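Local coordinates for protein glutaredoxin 2 (Salmonella enterica subsp. enterica serovar Typhimurium, PDB 3IR4) that binds glutathione and, as a glutaredoxin, probably catalyses glutathione-dependent thiol-disulfide exchange, at residues Val33-Asp37 / Glu115-Ala121; Lys95-Tyr99 / Lys149-Asp153; Leu103-Phe108 / Asn184-Val188; Leu154-Asp158 / Ile191-Val197; Phe179-Arg183 / Thr208-Leu212. One frame throughout, in Å; residues are numbered along the deposited sequence.

Contact 1 joins the thioredoxin-like N-terminal domain to the helical C-terminal domain, beside the glutathione site; it alone of the five has a segment in each. Contact 5 is nearest the chain's centre, about 7 Å from it, and contacts 1 and 4 lie on opposite sides of that centre, about 33 Å apart centre to centre. Helix 143-160 carries contacts 2 and 4 (centres 11 Å apart) and helix 173-185 carries contacts 3 and 5 (13 Å). Along the chain contact 3 crosses each of the others. Direct touches, such as I150 on L185 and L154 on L182, join contacts 2 to 5 into one continuous packed unit, linked to contact 1 where F116 packs against F108.

Contact 1: Val33-Asp37 / Glu115-Ala121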
# COMPACT_ATOMS: atom_id res chain seq x y z
N VAL A 33 0.61 -14.14 3.55
CA VAL A 33 0.89 -13.72 2.20
C VAL A 33 0.61 -14.88 1.26
O VAL A 33 1.16 -15.97 1.45
CB VAL A 33 2.35 -13.28 2.04
CG1 VAL A 33 2.57 -12.87 0.58
CG2 VAL A 33 2.70 -12.13 2.96
N LEU A 34 -0.27 -14.67 0.31
CA LEU A 34 -0.59 -15.66 -0.70
C LEU A 34 0.32 -15.54 -1.90
O LEU A 34 0.75 -14.46 -2.25
CB LEU A 34 -2.04 -15.45 -1.15
CG LEU A 34 -3.10 -15.66 -0.08
CD1 LEU A 34 -4.49 -15.33 -0.63
CD2 LEU A 34 -3.03 -17.11 0.44
N GLN A 35 0.60 -16.67 -2.54
CA GLN A 35 1.33 -16.63 -3.81
C GLN A 35 0.52 -15.85 -4.84
O GLN A 35 -0.70 -15.98 -4.92
CB GLN A 35 1.64 -18.02 -4.36
CG GLN A 35 2.59 -18.81 -3.49
CD GLN A 35 3.92 -18.09 -3.35
OE1 GLN A 35 4.23 -17.54 -2.28
NE2 GLN A 35 4.68 -18.03 -4.44
N ASN A 36 1.22 -15.06 -5.66
CA ASN A 36 0.51 -14.19 -6.59
C ASN A 36 -0.30 -14.93 -7.65
O ASN A 36 -1.26 -14.38 -8.16
CB ASN A 36 1.47 -13.22 -7.24
CG ASN A 36 0.78 -12.02 -7.87
OD1 ASN A 36 0.81 -11.86 -9.10
ND2 ASN A 36 0.15 -11.17 -7.06
N ASP A 37 0.08 -16.18 -7.95
CA ASP A 37 -0.65 -17.01 -8.91
C ASP A 37 -1.68 -17.93 -8.27
O ASP A 37 -2.28 -18.74 -8.96
CB ASP A 37 0.34 -17.82 -9.77
CG ASP A 37 1.22 -18.80 -8.98
OD1 ASP A 37 1.84 -19.71 -9.61
OD2 ASP A 37 1.31 -18.67 -7.75
N GLU A 115 4.95 -12.99 -2.07
CA GLU A 115 3.99 -13.45 -3.07
C GLU A 115 4.62 -13.84 -4.39
O GLU A 115 3.95 -14.44 -5.23
CB GLU A 115 2.87 -12.43 -3.30
CG GLU A 115 3.28 -11.08 -3.82
CD GLU A 115 3.64 -10.05 -2.76
OE1 GLU A 115 3.91 -10.44 -1.59
OE2 GLU A 115 3.66 -8.85 -3.10
N PHE A 116 5.88 -13.46 -4.58
CA PHE A 116 6.61 -13.78 -5.81
C PHE A 116 7.69 -14.80 -5.53
O PHE A 116 8.63 -14.93 -6.29
CB PHE A 116 7.26 -12.55 -6.43
CG PHE A 116 6.31 -11.40 -6.69
CD1 PHE A 116 5.06 -11.60 -7.26
CD2 PHE A 116 6.71 -10.10 -6.43
CE1 PHE A 116 4.20 -10.54 -7.53
CE2 PHE A 116 5.84 -9.02 -6.67
CZ PHE A 116 4.61 -9.25 -7.24
N SER A 117 7.60 -15.53 -4.43
CA SER A 117 8.71 -16.41 -4.05
C SER A 117 8.99 -17.52 -5.01
O SER A 117 10.12 -17.94 -5.14
CB SER A 117 8.53 -16.94 -2.64
OG SER A 117 7.36 -17.67 -2.50
N THR A 118 7.98 -18.01 -5.70
CA THR A 118 8.20 -19.06 -6.69
C THR A 118 8.41 -18.41 -8.06
O THR A 118 7.81 -17.37 -8.38
CB THR A 118 7.02 -20.04 -6.80
OG1 THR A 118 5.86 -19.34 -7.25
CG2 THR A 118 6.76 -20.75 -5.46
N PRO A 119 9.25 -19.03 -8.91
CA PRO A 119 9.35 -18.54 -10.26
C PRO A 119 8.00 -18.43 -10.97
O PRO A 119 7.78 -17.50 -11.73
CB PRO A 119 10.26 -19.59 -10.92
CG PRO A 119 11.15 -20.06 -9.79
CD PRO A 119 10.28 -20.05 -8.60
N ALA A 120 7.11 -19.39 -10.76
CA ALA A 120 5.80 -19.35 -11.42
C ALA A 120 5.00 -18.13 -11.01
O ALA A 120 4.35 -17.50 -11.83
CB ALA A 120 5.01 -20.63 -11.16
N ALA A 121 5.00 -17.80 -9.72
CA ALA A 121 4.25 -16.64 -9.22
C ALA A 121 4.79 -15.34 -9.77
O ALA A 121 4.04 -14.46 -10.16
CB ALA A 121 4.26 -16.62 -7.72
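E115 makes the closest backbone approach of this interface, its CA lying 4.2 Å from the CA of Q35. Its carbonyl oxygen accepts the one decided hydrogen bond between the segments, from N36 N to E115 O at 2.8 Å with an N-H...O angle of 157°. This bond and a CA-H...O contact from E115 CA to L34 O (3.5 Å) link the two backbones; L34 O also sits 3.1 Å from E115 CB. The carboxylate turns elsewhere: OE1 accepts from D10 N and OE2 pairs with H11, although V33 CG1 still rests 3.5 Å from E115 OE1. F116 follows, its CA-CB bond directed away, yet its ring edge meets the N36 side chain, with CE1 3.7 Å from N36 CG. S117 and T118 border the Q35 side chain. T118 is the N-cap of helix 119-133, with A121 N donating to T118 OG1 at 3.0 Å. That first turn presents methyl groups to an acid: A120 CB is 3.6 Å from D37 OD1, and A121 CB is 3.6 Å from D37 OD2. The loop after strand 30-33 thus docks on the turn before helix 119-133 and on that helix's first residues, with the side chain of N36 about 4 Å from bound glutathione. This is the domain interface of a GST-like fold, where the thioredoxin-like domain meets the helical domain beside the glutathione site.

Contact 2: Lys95-Tyr99 / Lys149-Asp153; sequences KVNGY and KIGDD
Along segment 95-99, helical at 95-97, phi/psi run -62/-52, -67/-46, -60/-20, -69/-27 and -122/-16, and Y99 N bonds to V96 O at 3.0 Å. Segment 149-153 is helical throughout (about -60/-45), with D153 N to K149 O at 3.0 Å. In this helix-helix contact of the GST-like C-terminal domain the closest CA pair is V96-I150, 7.5 Å apart. Y99 (chi1 p, 68°) reaches across so that its OH donates to OD2 of D153 (m) at 2.6 Å. In the conformers given, K149 (m, t, p, p) folds over one face of the Y99 ring, CE 3.6 Å from the centroid (CH-pi, 5° off the normal) and NZ 4.1 Å (cation-pi, 16° off), and V96 (t) CG1 meets I150 (t, p) CD1 at 3.6 Å. K95 (t, t, p, p) forms a salt bridge, NZ to D153 OD1 at 2.7 Å, though NZ is less surely placed. Both D153 carboxylate oxygens are engaged, so one acid ties K95 and Y99 to helix 143-160.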
# COMPACT_ATOMS: atom_id res chain seq x y z
N LYS A 95 -3.64 12.02 -9.56
CA LYS A 95 -2.61 12.37 -10.54
C LYS A 95 -1.41 11.43 -10.44
O LYS A 95 -1.00 10.82 -11.42
CB LYS A 95 -2.17 13.84 -10.35
CG LYS A 95 -1.03 14.27 -11.25
CD LYS A 95 -0.73 15.76 -11.19
CE LYS A 95 -0.23 16.17 -9.83
NZ LYS A 95 0.90 15.35 -9.33
N VAL A 96 -0.87 11.27 -9.24
CA VAL A 96 0.32 10.44 -9.07
C VAL A 96 0.05 8.95 -9.35
O VAL A 96 0.83 8.29 -10.06
CB VAL A 96 0.98 10.68 -7.70
CG1 VAL A 96 2.14 9.72 -7.47
CG2 VAL A 96 1.44 12.14 -7.60
N ASN A 97 -1.05 8.42 -8.80
CA ASN A 97 -1.41 7.03 -9.06
C ASN A 97 -1.64 6.77 -10.53
O ASN A 97 -1.56 5.63 -10.97
CB ASN A 97 -2.61 6.58 -8.22
CG ASN A 97 -2.21 6.22 -6.79
OD1 ASN A 97 -1.27 5.46 -6.56
ND2 ASN A 97 -2.98 6.70 -5.83
N GLY A 98 -1.89 7.81 -11.31
CA GLY A 98 -2.06 7.67 -12.73
C GLY A 98 -0.80 7.30 -13.49
O GLY A 98 -0.92 6.69 -14.56
N TYR A 99 0.39 7.64 -12.99
CA TYR A 99 1.67 7.31 -13.68
C TYR A 99 2.65 6.47 -12.85
O TYR A 99 3.57 5.88 -13.41
CB TYR A 99 2.44 8.54 -14.18
CG TYR A 99 3.02 9.44 -13.13
CD1 TYR A 99 2.31 10.52 -12.64
CD2 TYR A 99 4.29 9.20 -12.61
CE1 TYR A 99 2.86 11.38 -11.67
CE2 TYR A 99 4.84 10.02 -11.64
CZ TYR A 99 4.13 11.10 -11.17
OH TYR A 99 4.70 11.90 -10.21
N LYS A 149 9.80 13.42 -12.09
CA LYS A 149 8.36 13.71 -11.98
C LYS A 149 7.85 13.49 -10.57
O LYS A 149 7.20 14.36 -10.00
CB LYS A 149 7.50 12.86 -12.95
CG LYS A 149 7.38 13.37 -14.40
CD LYS A 149 6.61 12.38 -15.29
CE LYS A 149 5.22 12.09 -14.76
NZ LYS A 149 4.41 13.34 -14.72
N ILE A 150 8.14 12.34 -9.98
CA ILE A 150 7.65 12.11 -8.63
C ILE A 150 8.32 13.10 -7.66
O ILE A 150 7.69 13.58 -6.72
CB ILE A 150 7.71 10.63 -8.25
CG1 ILE A 150 6.99 10.39 -6.92
CG2 ILE A 150 9.14 10.15 -8.19
CD1 ILE A 150 5.51 10.86 -6.87
N GLY A 151 9.57 13.46 -7.91
CA GLY A 151 10.24 14.44 -7.06
C GLY A 151 9.49 15.77 -7.08
O GLY A 151 9.23 16.40 -6.05
N ASP A 152 9.11 16.20 -8.28
CA ASP A 152 8.34 17.44 -8.42
C ASP A 152 7.01 17.36 -7.70
O ASP A 152 6.64 18.29 -6.99
CB ASP A 152 8.11 17.77 -9.90
CG ASP A 152 9.38 18.18 -10.64
OD1 ASP A 152 10.40 18.48 -10.00
OD2 ASP A 152 9.33 18.22 -11.89
N ASP A 153 6.29 16.27 -7.90
CA ASP A 153 5.01 16.10 -7.23
C ASP A 153 5.15 16.05 -5.71
O ASP A 153 4.30 16.62 -4.99
CB ASP A 153 4.27 14.90 -7.81
CG ASP A 153 3.69 15.19 -9.19
OD1 ASP A 153 3.42 16.37 -9.49
OD2 ASP A 153 3.50 14.24 -9.97

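Contact 3: Leu103-Phe108 / Asn184-Val188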
# COMPACT_ATOMS: atom_id res chain seq x y z
N LEU A 103 6.98 3.27 -12.49
CA LEU A 103 8.09 3.07 -11.57
C LEU A 103 7.90 1.78 -10.76
O LEU A 103 8.86 1.03 -10.54
CB LEU A 103 8.22 4.26 -10.60
CG LEU A 103 8.76 5.56 -11.18
CD1 LEU A 103 8.58 6.66 -10.16
CD2 LEU A 103 10.26 5.39 -11.58
N LEU A 104 6.71 1.57 -10.24
CA LEU A 104 6.52 0.51 -9.25
C LEU A 104 6.46 -0.90 -9.79
O LEU A 104 7.12 -1.78 -9.26
CB LEU A 104 5.29 0.79 -8.36
CG LEU A 104 5.34 2.07 -7.54
CD1 LEU A 104 3.99 2.28 -6.82
CD2 LEU A 104 6.48 2.06 -6.56
N LEU A 105 5.66 -1.15 -10.81
CA LEU A 105 5.44 -2.53 -11.24
C LEU A 105 6.72 -3.24 -11.68
O LEU A 105 6.94 -4.38 -11.29
CB LEU A 105 4.34 -2.61 -12.31
CG LEU A 105 2.95 -2.07 -11.90
CD1 LEU A 105 2.02 -2.20 -13.07
CD2 LEU A 105 2.38 -2.76 -10.67
N PRO A 106 7.59 -2.57 -12.47
CA PRO A 106 8.80 -3.27 -12.86
C PRO A 106 9.69 -3.60 -11.68
O PRO A 106 10.42 -4.58 -11.73
CB PRO A 106 9.48 -2.27 -13.82
CG PRO A 106 8.41 -1.41 -14.33
CD PRO A 106 7.48 -1.26 -13.16
N ARG A 107 9.68 -2.74 -10.66
CA ARG A 107 10.46 -2.96 -9.47
C ARG A 107 9.86 -4.03 -8.57
O ARG A 107 10.58 -4.89 -8.05
CB ARG A 107 10.72 -1.63 -8.75
CG ARG A 107 11.67 -0.74 -9.53
CD ARG A 107 11.77 0.64 -8.94
NE ARG A 107 12.77 1.50 -9.60
CZ ARG A 107 12.62 2.02 -10.81
NH1 ARG A 107 11.49 1.88 -11.47
NH2 ARG A 107 13.61 2.70 -11.37
N PHE A 108 8.54 -4.03 -8.41
CA PHE A 108 7.89 -5.12 -7.69
C PHE A 108 8.31 -6.47 -8.30
O PHE A 108 8.65 -7.41 -7.57
CB PHE A 108 6.35 -5.02 -7.77
CG PHE A 108 5.73 -3.84 -7.05
CD1 PHE A 108 6.29 -3.22 -5.95
CD2 PHE A 108 4.47 -3.44 -7.42
CE1 PHE A 108 5.63 -2.18 -5.30
CE2 PHE A 108 3.80 -2.41 -6.75
CZ PHE A 108 4.39 -1.80 -5.71
N ASN A 184 5.30 2.25 -1.02
CA ASN A 184 5.80 1.56 -2.18
C ASN A 184 6.85 2.37 -2.93
O ASN A 184 7.75 1.81 -3.55
CB ASN A 184 4.62 1.06 -3.00
CG ASN A 184 3.88 -0.11 -2.31
OD1 ASN A 184 4.42 -0.75 -1.40
ND2 ASN A 184 2.67 -0.38 -2.76
N LEU A 185 6.79 3.71 -2.83
CA LEU A 185 7.80 4.56 -3.45
C LEU A 185 9.18 4.39 -2.84
O LEU A 185 10.18 4.68 -3.49
CB LEU A 185 7.38 6.01 -3.48
CG LEU A 185 6.37 6.40 -4.54
CD1 LEU A 185 5.84 7.81 -4.30
CD2 LEU A 185 6.96 6.29 -5.94
N THR A 186 9.27 3.88 -1.62
CA THR A 186 10.58 3.63 -1.02
C THR A 186 11.34 2.51 -1.73
O THR A 186 12.53 2.33 -1.49
CB THR A 186 10.54 3.40 0.50
OG1 THR A 186 9.84 2.20 0.81
CG2 THR A 186 9.95 4.57 1.23
N LEU A 187 10.66 1.74 -2.59
CA LEU A 187 11.34 0.73 -3.40
C LEU A 187 12.12 1.38 -4.56
O LEU A 187 12.94 0.72 -5.21
CB LEU A 187 10.33 -0.25 -3.97
CG LEU A 187 10.87 -1.54 -4.62
CD1 LEU A 187 11.60 -2.36 -3.60
CD2 LEU A 187 9.70 -2.31 -5.22
N VAL A 188 11.83 2.64 -4.86
CA VAL A 188 12.43 3.33 -5.99
C VAL A 188 13.68 4.10 -5.57
O VAL A 188 13.59 5.20 -5.02
CB VAL A 188 11.43 4.31 -6.67
CG1 VAL A 188 12.04 4.91 -7.91
CG2 VAL A 188 10.11 3.60 -6.98
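Side chains of two helix ends interdigitate here: the last turns of helix 101-108, kinked where P106 lacks an amide hydrogen, and the end of helix 173-185 with the type I beta turn L185-V188 that follows it. The closest CA pairs are all about 7 Å apart (L103-V188 7.1 Å, L104-N184 7.2 Å, R107-L187 7.2 Å), a spacing filled by side chains. L104 is the central bump of its helix. Its CD2 enters a hollow formed by N184, L185 and V188, 3.3 Å from N184 O, 4.3 Å from L185 CD2 and 4.0 Å from V188 CG2. L187 fills a hollow in the other direction: its CD2 settles between R107 and F108, 3.7 Å from R107 CB and 3.6 Å from F108 CD1. V188 supplies a second protrusion, CG1 lying over one face of the R107 guanidinium, 3.9 Å from NE, and 4.1 Å from L103 CD2. In the conformer given, N184 ND2 lies 3.7 Å from F108 CZ and makes a weak hydrogen bond to H11 O. No hydrogen bond crosses between the segments. R107 instead bonds through NH1 to L103 O at 2.9 Å, through NH2 to S143 and through NE to I218 O, an oxygen of the chain's terminal carboxylate. In this buried part of the GST-like helical domain, cohesion between the segments thus rests on apolar fit, while the guanidinium meets the chain's negative end and lends its flat face to packing.

Contact 4: Leu154-Asp158 / Ile191-Val197. With SO4 (sulfate ion), chain E.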
# COMPACT_ATOMS: atom_id res chain seq x y z
N LEU A 154 6.20 15.41 -5.21
CA LEU A 154 6.43 15.35 -3.78
C LEU A 154 6.69 16.73 -3.19
O LEU A 154 6.35 16.95 -2.02
CB LEU A 154 7.57 14.39 -3.42
CG LEU A 154 7.31 12.90 -3.63
CD1 LEU A 154 8.54 12.12 -3.24
CD2 LEU A 154 6.11 12.38 -2.83
N ARG A 155 7.27 17.66 -3.95
CA ARG A 155 7.50 18.99 -3.40
C ARG A 155 6.17 19.71 -3.08
O ARG A 155 6.11 20.46 -2.12
CB ARG A 155 8.41 19.84 -4.30
CG ARG A 155 9.86 19.35 -4.35
CD ARG A 155 10.81 20.37 -4.91
NE ARG A 155 10.35 20.92 -6.18
CZ ARG A 155 10.59 20.39 -7.38
NH1 ARG A 155 10.11 20.98 -8.47
NH2 ARG A 155 11.29 19.27 -7.50
N LEU A 156 5.13 19.50 -3.88
CA LEU A 156 3.82 20.09 -3.56
C LEU A 156 3.24 19.36 -2.35
O LEU A 156 2.74 19.98 -1.43
CB LEU A 156 2.87 20.05 -4.75
CG LEU A 156 1.44 20.55 -4.46
CD1 LEU A 156 1.40 21.99 -3.95
CD2 LEU A 156 0.57 20.41 -5.71
N LEU A 157 3.28 18.03 -2.36
CA LEU A 157 2.76 17.26 -1.24
C LEU A 157 3.36 17.72 0.09
O LEU A 157 2.67 17.84 1.10
CB LEU A 157 3.02 15.76 -1.41
CG LEU A 157 2.49 14.87 -0.27
CD1 LEU A 157 0.98 14.86 -0.21
CD2 LEU A 157 3.04 13.44 -0.43
N ASP A 158 4.64 18.01 0.07
CA ASP A 158 5.34 18.49 1.25
C ASP A 158 4.64 19.66 1.93
O ASP A 158 4.63 19.78 3.14
CB ASP A 158 6.76 18.89 0.84
CG ASP A 158 7.65 19.18 2.02
OD1 ASP A 158 7.98 18.21 2.73
OD2 ASP A 158 8.07 20.36 2.18
N ILE A 191 14.82 8.74 -5.66
CA ILE A 191 13.84 9.78 -5.37
C ILE A 191 14.38 10.79 -4.35
O ILE A 191 15.02 10.42 -3.36
CB ILE A 191 12.52 9.18 -4.85
CG1 ILE A 191 11.82 8.43 -5.98
CG2 ILE A 191 11.60 10.28 -4.32
CD1 ILE A 191 10.54 7.71 -5.58
N HIS A 192 14.11 12.06 -4.61
CA HIS A 192 14.37 13.16 -3.69
C HIS A 192 13.12 13.37 -2.80
O HIS A 192 12.07 13.76 -3.31
CB HIS A 192 14.67 14.45 -4.47
CG HIS A 192 15.90 14.38 -5.32
ND1 HIS A 192 16.54 15.51 -5.77
CD2 HIS A 192 16.61 13.34 -5.81
CE1 HIS A 192 17.58 15.16 -6.51
NE2 HIS A 192 17.65 13.85 -6.54
N TRP A 193 13.27 13.09 -1.53
CA TRP A 193 12.19 13.16 -0.56
C TRP A 193 12.23 14.45 0.23
O TRP A 193 13.16 14.65 1.01
CB TRP A 193 12.28 11.97 0.40
CG TRP A 193 11.98 10.65 -0.21
CD1 TRP A 193 12.86 9.81 -0.83
CD2 TRP A 193 10.71 9.99 -0.23
NE1 TRP A 193 12.22 8.68 -1.21
CE2 TRP A 193 10.90 8.77 -0.89
CE3 TRP A 193 9.45 10.30 0.27
CZ2 TRP A 193 9.88 7.84 -1.04
CZ3 TRP A 193 8.45 9.41 0.10
CH2 TRP A 193 8.65 8.19 -0.55
N PRO A 194 11.21 15.29 0.10
CA PRO A 194 11.17 16.50 0.92
C PRO A 194 11.01 16.14 2.39
O PRO A 194 10.52 15.08 2.72
CB PRO A 194 9.94 17.25 0.37
CG PRO A 194 9.79 16.75 -1.01
CD PRO A 194 10.11 15.29 -0.88
N THR A 195 11.42 17.06 3.26
CA THR A 195 11.47 16.84 4.73
C THR A 195 10.15 16.37 5.32
O THR A 195 10.13 15.38 6.04
CB THR A 195 11.91 18.11 5.43
OG1 THR A 195 13.20 18.44 4.96
CG2 THR A 195 11.91 17.94 6.98
N LYS A 196 9.07 17.09 5.05
CA LYS A 196 7.80 16.75 5.69
C LYS A 196 7.28 15.41 5.15
O LYS A 196 6.66 14.63 5.89
CB LYS A 196 6.74 17.82 5.50
CG LYS A 196 7.11 19.11 6.20
CD LYS A 196 6.21 20.27 5.93
CE LYS A 196 6.82 21.57 6.45
NZ LYS A 196 5.86 22.64 6.24
N VAL A 197 7.51 15.13 3.86
CA VAL A 197 7.09 13.87 3.29
C VAL A 197 7.85 12.74 3.94
O VAL A 197 7.27 11.73 4.33
CB VAL A 197 7.25 13.85 1.76
CG1 VAL A 197 6.73 12.51 1.22
CG2 VAL A 197 6.55 15.04 1.09
S SO4 E . 15.95 19.19 -4.81
O1 SO4 E . 17.18 18.78 -4.12
O2 SO4 E . 16.27 20.29 -5.74
O3 SO4 E . 14.95 19.62 -3.81
O4 SO4 E . 15.48 18.02 -5.58
O HOH W 1 6.69 22.62 3.35
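The carboxylate of D158 is the chief acceptor here. Its OD1 meets the backbone at the start of helix 195-208, receiving weak hydrogen bonds from K196 N (2.8 Å, N-H...O angle 128°) and V197 N (3.3 Å, 142°). P194, at the N-cap, offers no side-chain acceptor; D158, from helix 143-160, supplies one. D158 OD2 accepts from water 1 at 2.9 Å, and that water accepts from K196 NZ at 3.0 Å. In its own helix, D158 N donates to L154 O at 2.9 Å. H192 ND1 donates to O4 of a sulfate, probably from the crystallisation liquor, at 2.7 Å; R155 forms a salt bridge with D152. Apolar contacts run alongside: L154 CD1 lies 3.7 Å from I191 CG2 and 4.1 Å from W193 CE3, over one face of the indole, while L154 CB touches P194 CD at 3.7 Å. Within the GST-like helical domain, one acid thus supplies a negative charge at a neighbouring helix's amino end, an electrostatically suitable place.

Contact 5: Phe179-Arg183 / Thr208-Leu212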
# COMPACT_ATOMS: atom_id res chain seq x y z
N PHE A 179 -0.33 6.85 2.68
CA PHE A 179 0.79 6.09 3.18
C PHE A 179 1.20 4.90 2.27
O PHE A 179 2.39 4.75 2.02
CB PHE A 179 0.61 5.64 4.63
CG PHE A 179 1.73 4.76 5.10
CD1 PHE A 179 3.01 5.28 5.29
CD2 PHE A 179 1.54 3.40 5.24
CE1 PHE A 179 4.04 4.50 5.69
CE2 PHE A 179 2.60 2.59 5.64
CZ PHE A 179 3.86 3.14 5.85
N PRO A 180 0.26 4.11 1.76
CA PRO A 180 0.69 2.97 0.93
C PRO A 180 1.50 3.40 -0.29
O PRO A 180 2.44 2.69 -0.69
CB PRO A 180 -0.62 2.30 0.55
CG PRO A 180 -1.58 2.67 1.66
CD PRO A 180 -1.20 4.07 2.02
N LEU A 181 1.10 4.50 -0.92
CA LEU A 181 1.83 5.01 -2.06
C LEU A 181 3.26 5.40 -1.66
O LEU A 181 4.24 5.02 -2.32
CB LEU A 181 1.07 6.21 -2.65
CG LEU A 181 1.79 6.96 -3.76
CD1 LEU A 181 2.12 6.05 -4.94
CD2 LEU A 181 0.95 8.15 -4.18
N LEU A 182 3.39 6.14 -0.57
CA LEU A 182 4.71 6.55 -0.11
C LEU A 182 5.55 5.34 0.29
O LEU A 182 6.74 5.28 -0.00
CB LEU A 182 4.63 7.57 1.03
CG LEU A 182 3.84 8.84 0.74
CD1 LEU A 182 3.85 9.74 1.97
CD2 LEU A 182 4.38 9.58 -0.48
N ARG A 183 4.95 4.41 1.02
CA ARG A 183 5.64 3.20 1.45
C ARG A 183 6.23 2.47 0.25
O ARG A 183 7.40 2.10 0.21
CB ARG A 183 4.66 2.32 2.23
CG ARG A 183 5.21 1.05 2.87
CD ARG A 183 5.05 -0.19 2.05
NE ARG A 183 5.53 -1.34 2.81
CZ ARG A 183 5.29 -2.61 2.51
NH1 ARG A 183 4.60 -2.94 1.42
NH2 ARG A 183 5.74 -3.56 3.30
N THR A 208 2.17 2.42 12.15
CA THR A 208 1.36 1.38 11.51
C THR A 208 1.97 -0.01 11.60
O THR A 208 1.31 -0.98 11.28
CB THR A 208 1.07 1.66 10.03
OG1 THR A 208 2.30 1.62 9.29
CG2 THR A 208 0.29 2.96 9.81
N GLN A 209 3.23 -0.13 12.05
CA GLN A 209 3.91 -1.46 12.09
C GLN A 209 4.04 -2.04 10.69
O GLN A 209 3.88 -3.25 10.50
CB GLN A 209 3.20 -2.46 13.01
CG GLN A 209 3.16 -2.06 14.47
CD GLN A 209 4.47 -2.22 15.21
OE1 GLN A 209 5.51 -2.52 14.63
NE2 GLN A 209 4.42 -2.01 16.50
N ILE A 210 4.29 -1.18 9.71
CA ILE A 210 4.47 -1.63 8.32
C ILE A 210 5.82 -1.12 7.86
O ILE A 210 6.12 0.05 7.97
CB ILE A 210 3.34 -1.11 7.41
CG1 ILE A 210 1.98 -1.62 7.87
CG2 ILE A 210 3.63 -1.46 5.95
CD1 ILE A 210 0.77 -0.90 7.29
N ASN A 211 6.63 -2.03 7.34
CA ASN A 211 7.98 -1.70 6.91
C ASN A 211 8.07 -0.86 5.68
O ASN A 211 7.30 -1.01 4.76
CB ASN A 211 8.75 -3.02 6.66
CG ASN A 211 8.25 -3.80 5.41
OD1 ASN A 211 7.03 -4.04 5.21
ND2 ASN A 211 9.18 -4.25 4.61
N LEU A 212 9.07 0.01 5.66
CA LEU A 212 9.46 0.67 4.42
C LEU A 212 10.36 -0.31 3.65
O LEU A 212 10.86 -1.29 4.20
CB LEU A 212 10.17 1.97 4.68
CG LEU A 212 9.33 2.99 5.45
CD1 LEU A 212 10.15 4.23 5.70
CD2 LEU A 212 8.05 3.34 4.72
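A Schellman motif ends helix 195-208: Q209 leaves helical geometry with positive phi (62°), with two bonds back into the last turn. The extended residues I210-L212 then run past helix 173-185 of the GST-like C-terminal domain, and the CA atoms close from 9.6 Å at F179-T208 to 5.5 Å at R183-L212.

The packing contacts centre on F179. I210 CB lies at the ring's edge, 4.2 Å from CE2, and L212 CD2 is 4.3 Å from CE1. T208 OG1 comes within 3.8 Å of F179 CE2, while its hydrogen bond runs back to M204 O in its own helix. L212 CD2 also packs 4.1 Å from R183 CG, and I210 CG2 covers one face of the R183 guanidinium, 3.7 Å from NE. From helix 13-25 of the thioredoxin-like domain, M20 touches both F179 and I210.

In the conformer given, the polar contacts belong to R183, whose salt bridge to D10 links this core to the other domain. Toward the loop, R183 NE donates to N211 O at 2.7 Å and 166°, a well-aligned bond, and R183 NH2 makes a weak one to the same oxygen at 3.3 Å. R183 NH2 also donates to N211 OD1, a hydrogen bond modelled as very short, 2.4 Å.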